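PDB 1T0F: transposon Tn7 transposition protein tnsA from Escherichia coli, which cuts the 5' strands at the ends of the bacterial transposon Tn7, forming together with TnsB the transposase that moves the element. Local coordinates for residues Lys30-Trp35 against Ile82-Pro87; Glu76-Asp81 against Val120-Gly125. One frame throughout, in Å; residues are numbered along the deposited sequence.

Interaction 1 (Lys30-Trp35 against Ile82-Pro87); sequences KDYIPW and IREQFP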
ATOM      1  N   LYS A  30      -8.651  13.493   3.601  1.00 31.12           N
ATOM      2  CA  LYS A  30      -8.100  13.786   4.911  1.00 32.68           C
ATOM      3  C   LYS A  30      -8.954  13.288   6.075  1.00 31.73           C
ATOM      4  O   LYS A  30      -8.453  13.143   7.190  1.00 33.09           O
ATOM      5  CB  LYS A  30      -7.856  15.297   5.035  1.00 35.28           C
ATOM      6  CG  LYS A  30      -7.068  15.705   6.265  1.00 38.09           C
ATOM      7  CD  LYS A  30      -6.042  16.779   5.931  1.00 41.56           C
ATOM      8  CE  LYS A  30      -5.314  17.256   7.181  1.00 41.69           C
ATOM      9  NZ  LYS A  30      -4.638  16.142   7.911  1.00 46.34           N
ATOM     10  N   ASP A  31     -10.230  13.013   5.815  1.00 31.69           N
ATOM     11  CA  ASP A  31     -11.152  12.548   6.855  1.00 34.34           C
ATOM     12  C   ASP A  31     -11.178  11.034   7.059  1.00 31.91           C
ATOM     13  O   ASP A  31     -11.782  10.543   8.014  1.00 30.39           O
ATOM     14  CB  ASP A  31     -12.576  13.010   6.542  1.00 39.55           C
ATOM     15  CG  ASP A  31     -12.673  14.509   6.362  1.00 45.37           C
ATOM     16  OD1 ASP A  31     -12.286  15.246   7.297  1.00 49.47           O
ATOM     17  OD2 ASP A  31     -13.139  14.951   5.289  1.00 48.27           O
ATOM     18  N   TYR A  32     -10.537  10.295   6.164  1.00 28.77           N
ATOM     19  CA  TYR A  32     -10.526   8.840   6.271  1.00 26.00           C
ATOM     20  C   TYR A  32      -9.674   8.334   7.426  1.00 24.34           C
ATOM     21  O   TYR A  32      -8.623   8.898   7.732  1.00 24.31           O
ATOM     22  CB  TYR A  32     -10.004   8.220   4.967  1.00 24.38           C
ATOM     23  CG  TYR A  32      -9.930   6.706   4.986  1.00 23.83           C
ATOM     24  CD1 TYR A  32     -11.089   5.929   4.913  1.00 23.45           C
ATOM     25  CD2 TYR A  32      -8.700   6.051   5.079  1.00 24.65           C
ATOM     26  CE1 TYR A  32     -11.027   4.531   4.929  1.00 23.33           C
ATOM     27  CE2 TYR A  32      -8.627   4.652   5.098  1.00 23.97           C
ATOM     28  CZ  TYR A  32      -9.793   3.903   5.019  1.00 23.69           C
ATOM     29  OH  TYR A  32      -9.718   2.526   5.003  1.00 22.54           O
ATOM     30  N   ILE A  33     -10.141   7.262   8.061  1.00 24.34           N
ATOM     31  CA  ILE A  33      -9.408   6.618   9.147  1.00 26.07           C
ATOM     32  C   ILE A  33      -9.359   5.134   8.767  1.00 23.24           C
ATOM     33  O   ILE A  33     -10.393   4.516   8.570  1.00 25.28           O
ATOM     34  CB  ILE A  33     -10.135   6.766  10.504  1.00 28.61           C
ATOM     35  CG1 ILE A  33     -10.273   8.247  10.865  1.00 31.17           C
ATOM     36  CG2 ILE A  33      -9.343   6.057  11.588  1.00 29.43           C
ATOM     37  CD1 ILE A  33     -10.916   8.490  12.225  1.00 34.12           C
ATOM     38  N   PRO A  34      -8.156   4.553   8.644  1.00 23.01           N
ATOM     39  CA  PRO A  34      -8.048   3.133   8.275  1.00 24.28           C
ATOM     40  C   PRO A  34      -8.580   2.186   9.350  1.00 25.20           C
ATOM     41  O   PRO A  34      -8.540   2.500  10.538  1.00 25.09           O
ATOM     42  CB  PRO A  34      -6.552   2.956   8.042  1.00 23.64           C
ATOM     43  CG  PRO A  34      -5.956   3.901   9.043  1.00 25.29           C
ATOM     44  CD  PRO A  34      -6.828   5.135   8.899  1.00 22.65           C
ATOM     45  N   TRP A  35      -9.076   1.028   8.928  1.00 25.83           N
ATOM     46  CA  TRP A  35      -9.600   0.048   9.876  1.00 26.68           C
ATOM     47  C   TRP A  35      -8.455  -0.500  10.727  1.00 27.62           C
ATOM     48  O   TRP A  35      -8.585  -0.628  11.943  1.00 28.10           O
ATOM     49  CB  TRP A  35     -10.310  -1.085   9.130  1.00 26.13           C
ATOM     50  CG  TRP A  35     -10.797  -2.183  10.038  1.00 27.72           C
ATOM     51  CD1 TRP A  35     -10.262  -3.434  10.177  1.00 27.97           C
ATOM     52  CD2 TRP A  35     -11.900  -2.115  10.950  1.00 27.74           C
ATOM     53  NE1 TRP A  35     -10.968  -4.152  11.120  1.00 27.32           N
ATOM     54  CE2 TRP A  35     -11.976  -3.366  11.611  1.00 27.49           C
ATOM     55  CE3 TRP A  35     -12.832  -1.119  11.277  1.00 29.37           C
ATOM     56  CZ2 TRP A  35     -12.949  -3.645  12.579  1.00 29.16           C
ATOM     57  CZ3 TRP A  35     -13.804  -1.401  12.243  1.00 30.61           C
ATOM     58  CH2 TRP A  35     -13.851  -2.654  12.879  1.00 29.08           C
ATOM     59  N   ILE A  82      -6.356   7.590  -1.612  1.00 18.42           N
ATOM     60  CA  ILE A  82      -5.821   6.269  -1.302  1.00 19.60           C
ATOM     61  C   ILE A  82      -6.349   5.948   0.088  1.00 18.94           C
ATOM     62  O   ILE A  82      -5.997   6.620   1.057  1.00 19.62           O
ATOM     63  CB  ILE A  82      -4.279   6.268  -1.257  1.00 19.06           C
ATOM     64  CG1 ILE A  82      -3.710   6.537  -2.657  1.00 19.66           C
ATOM     65  CG2 ILE A  82      -3.771   4.914  -0.733  1.00 19.94           C
ATOM     66  CD1 ILE A  82      -2.200   6.783  -2.666  1.00 22.70           C
ATOM     67  N   ARG A  83      -7.216   4.944   0.173  1.00 17.75           N
ATOM     68  CA  ARG A  83      -7.784   4.533   1.449  1.00 17.85           C
ATOM     69  C   ARG A  83      -7.271   3.138   1.807  1.00 16.92           C
ATOM     70  O   ARG A  83      -7.774   2.137   1.311  1.00 17.17           O
ATOM     71  CB  ARG A  83      -9.315   4.563   1.364  1.00 18.36           C
ATOM     72  CG  ARG A  83      -9.895   5.995   1.469  1.00 20.02           C
ATOM     73  CD  ARG A  83     -11.416   6.042   1.295  1.00 20.18           C
ATOM     74  NE  ARG A  83     -11.844   5.814  -0.088  1.00 19.68           N
ATOM     75  CZ  ARG A  83     -13.095   5.540  -0.453  1.00 21.69           C
ATOM     76  NH1 ARG A  83     -14.050   5.450   0.460  1.00 24.10           N
ATOM     77  NH2 ARG A  83     -13.404   5.377  -1.732  1.00 24.14           N
ATOM     78  N   GLU A  84      -6.260   3.097   2.669  1.00 19.00           N
ATOM     79  CA  GLU A  84      -5.632   1.840   3.080  1.00 19.05           C
ATOM     80  C   GLU A  84      -6.409   1.120   4.174  1.00 21.89           C
ATOM     81  O   GLU A  84      -7.152   1.744   4.936  1.00 20.82           O
ATOM     82  CB  GLU A  84      -4.194   2.090   3.560  1.00 18.23           C
ATOM     83  CG  GLU A  84      -4.048   2.707   4.963  1.00 18.14           C
ATOM     84  CD  GLU A  84      -4.143   4.235   4.988  1.00 22.11           C
ATOM     85  OE1 GLU A  84      -4.658   4.840   4.022  1.00 22.02           O
ATOM     86  OE2 GLU A  84      -3.712   4.833   5.998  1.00 23.17           O
ATOM     87  N   GLN A  85      -6.223  -0.198   4.240  1.00 19.95           N
ATOM     88  CA  GLN A  85      -6.883  -1.042   5.241  1.00 19.50           C
ATOM     89  C   GLN A  85      -8.382  -0.730   5.251  1.00 19.76           C
ATOM     90  O   GLN A  85      -8.959  -0.387   6.293  1.00 21.20           O
ATOM     91  CB  GLN A  85      -6.286  -0.782   6.632  1.00 17.71           C
ATOM     92  CG  GLN A  85      -4.781  -0.490   6.698  1.00 20.82           C
ATOM     93  CD  GLN A  85      -3.899  -1.558   6.053  1.00 23.90           C
ATOM     94  OE1 GLN A  85      -4.282  -2.728   5.947  1.00 23.64           O
ATOM     95  NE2 GLN A  85      -2.697  -1.154   5.635  1.00 22.68           N
ATOM     96  N   PHE A  86      -9.007  -0.849   4.083  1.00 18.91           N
ATOM     97  CA  PHE A  86     -10.427  -0.559   3.931  1.00 19.07           C
ATOM     98  C   PHE A  86     -11.274  -1.766   4.352  1.00 20.26           C
ATOM     99  O   PHE A  86     -11.192  -2.840   3.753  1.00 17.69           O
ATOM    100  CB  PHE A  86     -10.727  -0.187   2.477  1.00 20.76           C
ATOM    101  CG  PHE A  86     -12.114   0.338   2.266  1.00 20.41           C
ATOM    102  CD1 PHE A  86     -12.430   1.647   2.608  1.00 23.98           C
ATOM    103  CD2 PHE A  86     -13.110  -0.481   1.753  1.00 22.35           C
ATOM    104  CE1 PHE A  86     -13.725   2.135   2.441  1.00 24.89           C
ATOM    105  CE2 PHE A  86     -14.412  -0.004   1.583  1.00 25.85           C
ATOM    106  CZ  PHE A  86     -14.717   1.310   1.929  1.00 24.02           C
ATOM    107  N   PRO A  87     -12.119  -1.589   5.382  1.00 21.52           N
ATOM    108  CA  PRO A  87     -12.979  -2.661   5.896  1.00 21.31           C
ATOM    109  C   PRO A  87     -14.144  -3.038   4.989  1.00 20.53           C
ATOM    110  O   PRO A  87     -14.766  -2.173   4.375  1.00 18.97           O
ATOM    111  CB  PRO A  87     -13.440  -2.097   7.239  1.00 22.44           C
ATOM    112  CG  PRO A  87     -13.643  -0.637   6.896  1.00 23.39           C
ATOM    113  CD  PRO A  87     -12.383  -0.317   6.089  1.00 20.71           C
TER
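With CG anti to the backbone N (chi1 179°), the side chain of Y32 stretches straight across to the strand, while R83 sets its CG beside its own backbone N (chi1 -78°) and slides under the ring. R83 CG then lies 3.6 Å from the centroid of the Y32 ring, 13° off its normal, a CH-pi contact; the chain bends at chi3, so the guanidinium turns away, nearly perpendicular to the ring, to a salt bridge with D121. At the ring tip, Y32 OH donates to E84 O at 2.7 Å, from above the carbonyl plane. Here strand 79-87, an outer strand of the PD-(D/E)XK nuclease sheet, turns a corner at Q85. At that corner W35 N donates a 3.0 Å hydrogen bond to Q85 O, in the carbonyl plane. An alanine in place of Y32 would lose the ring and hydroxyl, and would probably loosen the loop from the strand by stripping the cover from R83 CG and a donor from E84 O. Beyond the corner, P87 CB packs obliquely against the W35 indole, 3.9 Å from W35 CG. P34 CB packs 4.0 Å from Q85 CB, and the Q85 amide NE2 hydrogen-bonds the active-site E66.

Interaction 2 (Glu76-Asp81 against Val120-Gly125); sequences ESSVLD and VDCKDG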
ATOM      1  N   GLU A  76       1.595   8.184  -9.070  1.00 22.69           N
ATOM      2  CA  GLU A  76       0.662   8.400 -10.186  1.00 22.58           C
ATOM      3  C   GLU A  76      -0.092   9.724 -10.111  1.00 23.96           C
ATOM      4  O   GLU A  76      -0.794   9.990  -9.139  1.00 23.55           O
ATOM      5  CB  GLU A  76      -0.353   7.256 -10.250  1.00 22.16           C
ATOM      6  CG  GLU A  76       0.245   5.889 -10.565  1.00 22.26           C
ATOM      7  CD  GLU A  76       0.767   5.782 -11.991  1.00 25.39           C
ATOM      8  OE1 GLU A  76       0.383   6.620 -12.838  1.00 26.06           O
ATOM      9  OE2 GLU A  76       1.547   4.844 -12.267  1.00 26.93           O
ATOM     10  N   SER A  77       0.020  10.543 -11.153  1.00 24.62           N
ATOM     11  CA  SER A  77      -0.655  11.840 -11.142  1.00 25.55           C
ATOM     12  C   SER A  77      -2.182  11.773 -11.045  1.00 24.77           C
ATOM     13  O   SER A  77      -2.798  12.634 -10.426  1.00 27.51           O
ATOM     14  CB  SER A  77      -0.261  12.659 -12.379  1.00 26.86           C
ATOM     15  OG  SER A  77      -0.779  12.088 -13.565  1.00 27.78           O
ATOM     16  N   SER A  78      -2.788  10.748 -11.633  1.00 25.03           N
ATOM     17  CA  SER A  78      -4.245  10.614 -11.631  1.00 26.51           C
ATOM     18  C   SER A  78      -4.895  10.158 -10.319  1.00 26.18           C
ATOM     19  O   SER A  78      -6.101  10.318 -10.141  1.00 24.76           O
ATOM     20  CB  SER A  78      -4.680   9.660 -12.741  1.00 27.72           C
ATOM     21  OG  SER A  78      -4.219   8.348 -12.472  1.00 32.46           O
ATOM     22  N   VAL A  79      -4.116   9.583  -9.412  1.00 25.12           N
ATOM     23  CA  VAL A  79      -4.686   9.133  -8.143  1.00 24.15           C
ATOM     24  C   VAL A  79      -5.180  10.317  -7.326  1.00 23.87           C
ATOM     25  O   VAL A  79      -4.448  11.288  -7.091  1.00 25.13           O
ATOM     26  CB  VAL A  79      -3.659   8.312  -7.327  1.00 22.46           C
ATOM     27  CG1 VAL A  79      -4.177   8.047  -5.916  1.00 20.41           C
ATOM     28  CG2 VAL A  79      -3.400   6.991  -8.037  1.00 23.22           C
ATOM     29  N   LEU A  80      -6.438  10.237  -6.903  1.00 22.85           N
ATOM     30  CA  LEU A  80      -7.063  11.296  -6.117  1.00 22.84           C
ATOM     31  C   LEU A  80      -7.084  10.963  -4.628  1.00 23.24           C
ATOM     32  O   LEU A  80      -6.819  11.823  -3.783  1.00 21.81           O
ATOM     33  CB  LEU A  80      -8.494  11.523  -6.603  1.00 23.69           C
ATOM     34  CG  LEU A  80      -9.297  12.635  -5.931  1.00 28.47           C
ATOM     35  CD1 LEU A  80      -8.641  13.991  -6.185  1.00 28.68           C
ATOM     36  CD2 LEU A  80     -10.714  12.621  -6.486  1.00 31.85           C
ATOM     37  N   ASP A  81      -7.413   9.716  -4.306  1.00 22.55           N
ATOM     38  CA  ASP A  81      -7.466   9.293  -2.910  1.00 21.31           C
ATOM     39  C   ASP A  81      -6.935   7.872  -2.772  1.00 21.24           C
ATOM     40  O   ASP A  81      -7.025   7.068  -3.700  1.00 21.02           O
ATOM     41  CB  ASP A  81      -8.907   9.365  -2.386  1.00 22.97           C
ATOM     42  CG  ASP A  81      -8.990   9.286  -0.859  1.00 27.36           C
ATOM     43  OD1 ASP A  81      -7.931   9.331  -0.189  1.00 25.73           O
ATOM     44  OD2 ASP A  81     -10.119   9.194  -0.324  1.00 29.48           O
ATOM     45  N   VAL A 120      -8.628   2.612  -4.106  1.00 19.81           N
ATOM     46  CA  VAL A 120      -8.089   3.784  -4.790  1.00 19.33           C
ATOM     47  C   VAL A 120      -9.094   4.491  -5.675  1.00 19.12           C
ATOM     48  O   VAL A 120      -9.867   3.845  -6.384  1.00 17.82           O
ATOM     49  CB  VAL A 120      -6.863   3.358  -5.661  1.00 19.19           C
ATOM     50  CG1 VAL A 120      -6.168   4.588  -6.276  1.00 18.22           C
ATOM     51  CG2 VAL A 120      -5.875   2.558  -4.805  1.00 18.61           C
ATOM     52  N   ASP A 121      -9.077   5.824  -5.611  1.00 19.09           N
ATOM     53  CA  ASP A 121      -9.945   6.665  -6.431  1.00 20.23           C
ATOM     54  C   ASP A 121      -9.040   7.473  -7.366  1.00 20.31           C
ATOM     55  O   ASP A 121      -8.042   8.032  -6.930  1.00 20.93           O
ATOM     56  CB  ASP A 121     -10.751   7.628  -5.555  1.00 23.97           C
ATOM     57  CG  ASP A 121     -11.847   6.928  -4.770  1.00 28.49           C
ATOM     58  OD1 ASP A 121     -12.794   6.419  -5.400  1.00 32.70           O
ATOM     59  OD2 ASP A 121     -11.757   6.885  -3.528  1.00 34.39           O
ATOM     60  N   CYS A 122      -9.388   7.532  -8.645  1.00 22.77           N
ATOM     61  CA  CYS A 122      -8.590   8.282  -9.615  1.00 23.79           C
ATOM     62  C   CYS A 122      -9.444   9.368 -10.269  1.00 25.71           C
ATOM     63  O   CYS A 122     -10.663   9.218 -10.393  1.00 25.81           O
ATOM     64  CB  CYS A 122      -8.034   7.340 -10.686  1.00 24.84           C
ATOM     65  SG  CYS A 122      -6.947   6.031 -10.038  1.00 27.12           S
ATOM     66  N   LYS A 123      -8.797  10.452 -10.682  1.00 27.12           N
ATOM     67  CA  LYS A 123      -9.484  11.584 -11.305  1.00 30.42           C
ATOM     68  C   LYS A 123      -9.956  11.274 -12.713  1.00 29.63           C
ATOM     69  O   LYS A 123     -11.003  11.755 -13.151  1.00 31.41           O
ATOM     70  CB  LYS A 123      -8.564  12.805 -11.342  1.00 31.63           C
ATOM     71  CG  LYS A 123      -8.236  13.359  -9.971  1.00 37.39           C
ATOM     72  CD  LYS A 123      -7.306  14.558 -10.053  1.00 38.94           C
ATOM     73  CE  LYS A 123      -5.964  14.182 -10.657  1.00 40.83           C
ATOM     74  NZ  LYS A 123      -5.010  15.332 -10.615  1.00 42.75           N
ATOM     75  N   ASP A 124      -9.163  10.487 -13.425  1.00 28.55           N
ATOM     76  CA  ASP A 124      -9.479  10.086 -14.788  1.00 30.30           C
ATOM     77  C   ASP A 124      -8.648   8.857 -15.093  1.00 29.43           C
ATOM     78  O   ASP A 124      -8.095   8.242 -14.184  1.00 28.77           O
ATOM     79  CB  ASP A 124      -9.131  11.199 -15.784  1.00 31.64           C
ATOM     80  CG  ASP A 124      -7.715  11.714 -15.614  1.00 32.00           C
ATOM     81  OD1 ASP A 124      -6.841  10.930 -15.192  1.00 30.45           O
ATOM     82  OD2 ASP A 124      -7.475  12.903 -15.913  1.00 32.08           O
ATOM     83  N   GLY A 125      -8.546   8.506 -16.367  1.00 28.99           N
ATOM     84  CA  GLY A 125      -7.762   7.339 -16.726  1.00 30.58           C
ATOM     85  C   GLY A 125      -8.595   6.072 -16.829  1.00 32.12           C
ATOM     86  O   GLY A 125      -9.822   6.119 -16.713  1.00 30.43           O
TER
HETATM   87  O   HOH W   1      -5.948   6.776 -13.725  1.00 31.48           O
HETATM   88  O   HOH W   2     -12.263   8.916  -1.752  1.00 27.43           O
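K123 follows directly on strand 115-122, and its side chain runs outward along L80 and S77. K123 CB lies 3.7 Å from S78 O, the acceptor that K123 N holds by a nearly straight bond of 2.8 Å in the carbonyl plane. K123 CG, beside the backbone N, meets L80 CB at 3.8 Å; CD touches L80 CD1, the two chains crossing at about a right angle. A bend at chi3 (-63°) then brings CE against S77 O and leaves K123 NZ 3.5 Å from S77 O. Further along, a classic beta bulge interrupts the register: L80 N and D81 N both donate to D121 O, the first at 2.7 Å in the carbonyl plane, the second longer and from above it. D121 N returns a 176° bond to D81 O. On another side of the strands V79 CG1 meets V120 CG1 at 4.0 Å, and C122 SG packs near V79 CG2, with an aromatic side chain of the other protein chain close by. S78 OG and D124 O share a water.

As an antiparallel hydrogen-bonded pair, D81 and D121 send their side chains to the same face, their OD2 atoms 4.3 Å apart and joined by a water that donates to both. R83, in a salt bridge with D121, and G29 N, bonded to D81 OD2, probably offset the repulsion between these carboxylates, which might otherwise favour protonation of one.

Both contacts use strand 79-87, but at successive places along it. Interaction 1 is buried: a loop following helix 13-21 packs across the strand with aromatic and proline side chains, and two cross-segment hydrogen bonds tie it to the corner close to the magnesium site. Interaction 2 lies within the sheet itself, pairing that strand with its neighbour 115-122, mainly through backbone bonds; it is only partly buried, and its far end runs into an exposed turn and loop with charged side chains, where a water links S78 to D124. The salt bridge from R83 NH2 to D121 OD2 connects the two, so one arginine offers its aliphatic part to the loop and its charge to the sheet.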